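Local coordinates for protein transketolase (Campylobacter jejuni, PDB 3L84) that belongs to the transketolase family of thiamine diphosphate-binding enzymes, built from a thiamine diphosphate-binding domain, a pyrimidine-binding domain and a smaller C-terminal domain, at residues L539-F552 with G619-S631. Numbering follows the deposited sequence. Where two conformers were deposited one is given.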
loop_
_atom_site.group_PDB
_atom_site.type_symbol
_atom_site.label_atom_id
_atom_site.label_comp_id
_atom_site.label_asym_id
_atom_site.label_seq_id
_atom_site.Cartn_x
_atom_site.Cartn_y
_atom_site.Cartn_z
ATOM N N LEU A 539 19.832 -12.039 22.336
ATOM C CA LEU A 539 21.094 -11.300 22.203
ATOM C C LEU A 539 21.316 -10.422 23.433
ATOM O O LEU A 539 22.444 -10.306 23.941
ATOM C CB LEU A 539 21.062 -10.451 20.903
ATOM C CG LEU A 539 22.177 -9.435 20.769
ATOM C CD1 LEU A 539 23.552 -10.056 20.668
ATOM C CD2 LEU A 539 21.913 -8.568 19.525
ATOM N N CYS A 540 20.255 -9.773 23.895
ATOM C CA CYS A 540 20.356 -8.925 25.082
ATOM C C CYS A 540 20.583 -9.734 26.356
ATOM O O CYS A 540 21.358 -9.315 27.204
ATOM C CB CYS A 540 19.136 -8.051 25.232
ATOM S SG CYS A 540 19.046 -6.771 23.957
ATOM N N LEU A 541 19.952 -10.894 26.505
ATOM C CA LEU A 541 20.224 -11.730 27.670
ATOM C C LEU A 541 21.712 -12.147 27.692
ATOM O O LEU A 541 22.382 -12.089 28.743
ATOM C CB LEU A 541 19.304 -12.962 27.706
ATOM C CG LEU A 541 17.871 -12.647 28.044
ATOM C CD1 LEU A 541 16.980 -13.857 27.657
ATOM C CD2 LEU A 541 17.677 -12.262 29.521
ATOM N N GLU A 542 22.216 -12.617 26.549
ATOM C CA GLU A 542 23.601 -13.043 26.442
ATOM C C GLU A 542 24.543 -11.885 26.669
ATOM O O GLU A 542 25.582 -12.040 27.324
ATOM C CB GLU A 542 23.877 -13.698 25.084
ATOM C CG GLU A 542 23.061 -15.003 24.835
ATOM C CD GLU A 542 23.670 -16.244 25.450
ATOM O OE1 GLU A 542 24.664 -16.753 24.903
ATOM O OE2 GLU A 542 23.122 -16.725 26.463
ATOM N N SER A 543 24.192 -10.709 26.153
ATOM C CA SER A 543 25.037 -9.535 26.334
ATOM C C SER A 543 25.048 -9.064 27.792
ATOM O O SER A 543 26.089 -8.687 28.321
ATOM C CB SER A 543 24.617 -8.391 25.418
ATOM O OG SER A 543 24.774 -8.777 24.051
ATOM N N ALA A 544 23.898 -9.136 28.450
ATOM C CA ALA A 544 23.807 -8.769 29.854
ATOM C C ALA A 544 24.656 -9.726 30.715
ATOM O O ALA A 544 25.344 -9.302 31.627
ATOM C CB ALA A 544 22.363 -8.785 30.315
ATOM N N ASN A 545 24.662 -11.009 30.373
ATOM C CA ASN A 545 25.504 -11.999 31.090
ATOM C C ASN A 545 26.981 -11.645 30.923
ATOM O O ASN A 545 27.760 -11.703 31.869
ATOM C CB ASN A 545 25.260 -13.418 30.541
ATOM C CG ASN A 545 23.966 -14.015 31.006
ATOM O OD1 ASN A 545 23.398 -13.583 32.017
ATOM N ND2 ASN A 545 23.463 -15.019 30.261
ATOM N N GLU A 546 27.391 -11.266 29.716
ATOM C CA GLU A 546 28.760 -10.847 29.499
ATOM C C GLU A 546 29.098 -9.558 30.267
ATOM O O GLU A 546 30.164 -9.459 30.883
ATOM C CB GLU A 546 29.047 -10.695 27.995
ATOM C CG GLU A 546 30.489 -10.276 27.650
ATOM C CD GLU A 546 31.535 -11.292 28.079
ATOM O OE1 GLU A 546 31.175 -12.483 28.217
ATOM O OE2 GLU A 546 32.717 -10.895 28.268
ATOM N N LEU A 547 28.202 -8.575 30.238
ATOM C CA LEU A 547 28.398 -7.322 30.962
ATOM C C LEU A 547 28.519 -7.593 32.470
ATOM O O LEU A 547 29.385 -7.035 33.117
ATOM C CB LEU A 547 27.273 -6.314 30.657
ATOM C CG LEU A 547 27.297 -5.605 29.291
ATOM C CD1 LEU A 547 25.935 -5.077 28.936
ATOM C CD2 LEU A 547 28.315 -4.479 29.270
ATOM N N GLU A 548 27.696 -8.488 33.001
ATOM C CA GLU A 548 27.769 -8.869 34.419
ATOM C C GLU A 548 29.118 -9.546 34.735
ATOM O O GLU A 548 29.722 -9.268 35.774
ATOM C CB GLU A 548 26.591 -9.775 34.782
ATOM C CG GLU A 548 25.244 -9.081 34.766
ATOM C CD GLU A 548 24.775 -8.509 36.099
ATOM O OE1 GLU A 548 25.554 -8.519 37.102
ATOM O OE2 GLU A 548 23.616 -8.048 36.144
ATOM N N LYS A 549 29.604 -10.400 33.835
ATOM C CA LYS A 549 30.912 -11.056 34.014
ATOM C C LYS A 549 32.014 -9.991 34.029
ATOM O O LYS A 549 33.025 -10.152 34.758
ATOM C CB LYS A 549 31.120 -12.094 32.901
ATOM C CG LYS A 549 32.448 -12.774 32.832
ATOM C CD LYS A 549 32.429 -13.828 31.714
ATOM C CE LYS A 549 33.737 -14.642 31.714
ATOM N NZ LYS A 549 33.702 -15.740 30.704
ATOM N N GLN A 550 31.837 -8.910 33.266
ATOM C CA GLN A 550 32.765 -7.775 33.251
ATOM C C GLN A 550 32.544 -6.745 34.381
ATOM O O GLN A 550 33.258 -5.754 34.441
ATOM C CB GLN A 550 32.788 -7.083 31.873
ATOM C CG GLN A 550 33.248 -8.016 30.740
ATOM C CD GLN A 550 33.285 -7.376 29.335
ATOM O OE1 GLN A 550 33.622 -6.210 29.178
ATOM N NE2 GLN A 550 32.989 -8.182 28.313
ATOM N N GLY A 551 31.593 -6.986 35.282
ATOM C CA GLY A 551 31.343 -6.110 36.439
ATOM C C GLY A 551 30.324 -4.997 36.293
ATOM O O GLY A 551 30.346 -4.022 37.037
ATOM N N PHE A 552 29.407 -5.143 35.337
ATOM C CA PHE A 552 28.308 -4.184 35.168
ATOM C C PHE A 552 26.946 -4.815 35.423
ATOM O O PHE A 552 26.532 -5.693 34.666
ATOM C CB PHE A 552 28.318 -3.597 33.763
ATOM C CG PHE A 552 29.637 -2.953 33.380
ATOM C CD1 PHE A 552 29.863 -1.609 33.625
ATOM C CD2 PHE A 552 30.625 -3.695 32.752
ATOM C CE1 PHE A 552 31.082 -1.015 33.278
ATOM C CE2 PHE A 552 31.861 -3.106 32.406
ATOM C CZ PHE A 552 32.065 -1.772 32.670
ATOM N N GLY A 619 25.559 -6.119 12.871
ATOM C CA GLY A 619 26.013 -5.847 14.222
ATOM C C GLY A 619 25.367 -6.618 15.326
ATOM O O GLY A 619 25.613 -6.326 16.492
ATOM N N PHE A 620 24.563 -7.606 15.004
ATOM C CA PHE A 620 23.798 -8.358 16.023
ATOM C C PHE A 620 24.581 -9.534 16.526
ATOM O O PHE A 620 24.353 -10.676 16.151
ATOM C CB PHE A 620 22.391 -8.699 15.508
ATOM C CG PHE A 620 21.571 -7.469 15.254
ATOM C CD1 PHE A 620 20.899 -6.853 16.303
ATOM C CD2 PHE A 620 21.533 -6.874 14.014
ATOM C CE1 PHE A 620 20.205 -5.677 16.100
ATOM C CE2 PHE A 620 20.851 -5.694 13.817
ATOM C CZ PHE A 620 20.187 -5.079 14.867
ATOM N N SER A 621 25.588 -9.207 17.334
ATOM C CA SER A 621 26.412 -10.196 18.047
ATOM C C SER A 621 26.664 -9.673 19.442
ATOM O O SER A 621 26.640 -8.465 19.675
ATOM C CB SER A 621 27.756 -10.449 17.357
ATOM O OG SER A 621 28.626 -9.344 17.568
ATOM N N VAL A 622 26.958 -10.583 20.355
ATOM C CA VAL A 622 27.250 -10.186 21.722
ATOM C C VAL A 622 28.459 -9.238 21.750
ATOM O O VAL A 622 28.454 -8.198 22.428
ATOM C CB VAL A 622 27.480 -11.422 22.626
ATOM C CG1 VAL A 622 28.055 -11.013 24.018
ATOM C CG2 VAL A 622 26.174 -12.169 22.763
ATOM N N SER A 623 29.538 -9.589 21.068
ATOM C CA SER A 623 30.749 -8.776 21.151
ATOM C C SER A 623 30.481 -7.347 20.662
ATOM O O SER A 623 30.933 -6.387 21.285
ATOM C CB SER A 623 31.883 -9.402 20.346
ATOM O OG SER A 623 32.320 -10.613 20.947
ATOM N N LYS A 624 29.750 -7.212 19.559
ATOM C CA LYS A 624 29.513 -5.876 19.007
ATOM C C LYS A 624 28.571 -5.067 19.889
ATOM O O LYS A 624 28.748 -3.864 20.076
ATOM C CB LYS A 624 29.005 -5.946 17.580
ATOM C CG LYS A 624 30.067 -6.450 16.603
ATOM C CD LYS A 624 29.543 -6.559 15.211
ATOM C CE LYS A 624 30.588 -6.905 14.160
ATOM N NZ LYS A 624 29.996 -7.006 12.787
ATOM N N LEU A 625 27.527 -5.719 20.415
ATOM C CA LEU A 625 26.596 -5.002 21.252
ATOM C C LEU A 625 27.243 -4.575 22.563
ATOM O O LEU A 625 27.083 -3.450 23.001
ATOM C CB LEU A 625 25.317 -5.820 21.488
ATOM C CG LEU A 625 24.309 -5.184 22.422
ATOM C CD1 LEU A 625 23.852 -3.811 21.941
ATOM C CD2 LEU A 625 23.085 -6.112 22.582
ATOM N N VAL A 626 28.011 -5.458 23.165
ATOM C CA VAL A 626 28.735 -5.084 24.381
ATOM C C VAL A 626 29.710 -3.937 24.141
ATOM O O VAL A 626 29.801 -3.029 24.945
ATOM C CB VAL A 626 29.456 -6.294 24.970
ATOM C CG1 VAL A 626 30.495 -5.885 26.058
ATOM C CG2 VAL A 626 28.450 -7.299 25.540
ATOM N N ASN A 627 30.430 -3.975 23.030
ATOM C CA ASN A 627 31.319 -2.850 22.679
ATOM C C ASN A 627 30.576 -1.533 22.525
ATOM O O ASN A 627 31.058 -0.493 22.984
ATOM C CB ASN A 627 32.166 -3.202 21.452
ATOM C CG ASN A 627 33.285 -4.148 21.788
ATOM O OD1 ASN A 627 33.647 -4.329 22.956
ATOM N ND2 ASN A 627 33.835 -4.787 20.757
ATOM N N PHE A 628 29.394 -1.574 21.912
ATOM C CA PHE A 628 28.554 -0.404 21.782
ATOM C C PHE A 628 28.107 0.120 23.164
ATOM O O PHE A 628 28.197 1.326 23.449
ATOM C CB PHE A 628 27.352 -0.775 20.922
ATOM C CG PHE A 628 26.344 0.329 20.768
ATOM C CD1 PHE A 628 26.500 1.322 19.793
ATOM C CD2 PHE A 628 25.235 0.381 21.583
ATOM C CE1 PHE A 628 25.568 2.336 19.660
ATOM C CE2 PHE A 628 24.279 1.370 21.430
ATOM C CZ PHE A 628 24.440 2.365 20.476
ATOM N N ILE A 629 27.644 -0.782 24.030
ATOM C CA ILE A 629 27.155 -0.390 25.360
ATOM C C ILE A 629 28.288 0.222 26.196
ATOM O O ILE A 629 28.055 1.159 26.955
ATOM C CB ILE A 629 26.511 -1.587 26.050
ATOM C CG1 ILE A 629 25.224 -1.975 25.290
ATOM C CG2 ILE A 629 26.217 -1.308 27.539
ATOM C CD1 ILE A 629 24.555 -3.236 25.763
ATOM N N LEU A 630 29.500 -0.300 26.038
ATOM C CA LEU A 630 30.691 0.180 26.779
ATOM C C LEU A 630 31.380 1.334 26.073
ATOM O O LEU A 630 32.467 1.766 26.480
ATOM C CB LEU A 630 31.641 -0.980 27.043
ATOM C CG LEU A 630 31.057 -2.075 27.950
ATOM C CD1 LEU A 630 32.044 -3.222 28.227
ATOM C CD2 LEU A 630 30.544 -1.515 29.319
ATOM N N SER A 631 30.709 1.863 25.053
ATOM C CA SER A 631 31.153 3.026 24.262
ATOM C C SER A 631 32.634 2.944 23.895
ATOM O O SER A 631 33.389 3.904 24.074
ATOM C CB SER A 631 30.779 4.355 24.952
ATOM O OG SER A 631 31.268 4.452 26.311
#
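Val622 enters as a knob among Leu539, Glu542, Ser543 and Glu546, where the first turn of helix 622-629 meets helix 537-549; the axes of the short segments cross at -60°. Val622 CG2 lies 3.6 Å from Glu542 CB, while Val622 CG1 faces Ser543 and Glu546 CB. Leu539 holds CG anti to its own N (chi1 169°), which sends CD1 against the Ser621-Val622 peptide, 3.4 Å from Ser621 C, and CD2 to the edge of the Phe620 ring, in its plane. Farther along, Val626 rests on Ser543 and Leu547. Leu547 and Leu630 run alongside one another, pointing opposite ways, with Leu547 CD2 3.7 Å from Leu630 CD2. Leu630 CD2 also makes a CH-pi contact over one face of Phe552, 3.8 Å from the ring centroid and 17° off the normal.

No hydrogen bond joins the segments; three side-chain hydrogen bonds form within them. Buried Ser543 OG, touched by Leu625 CD2, donates to Leu539 O at 2.8 Å, which also accepts from Ser543 N on the opposite face of its carbonyl plane. Gln550 NE2 donates a hydrogen bond to Glu546 OE2 at 2.7 Å, on that oxygen's anti lone pair, and Gln550 OE1 meets Leu630 CD1. Ser621 OG caps helix 622-629 by accepting from Lys624 N.

Both helices lie on the mixed sheet of the C-terminal domain: Cys540 and Ile629 touch strand 528-532, Ala544 and Leu547 strand 554-558, and Leu625 strand 580-584.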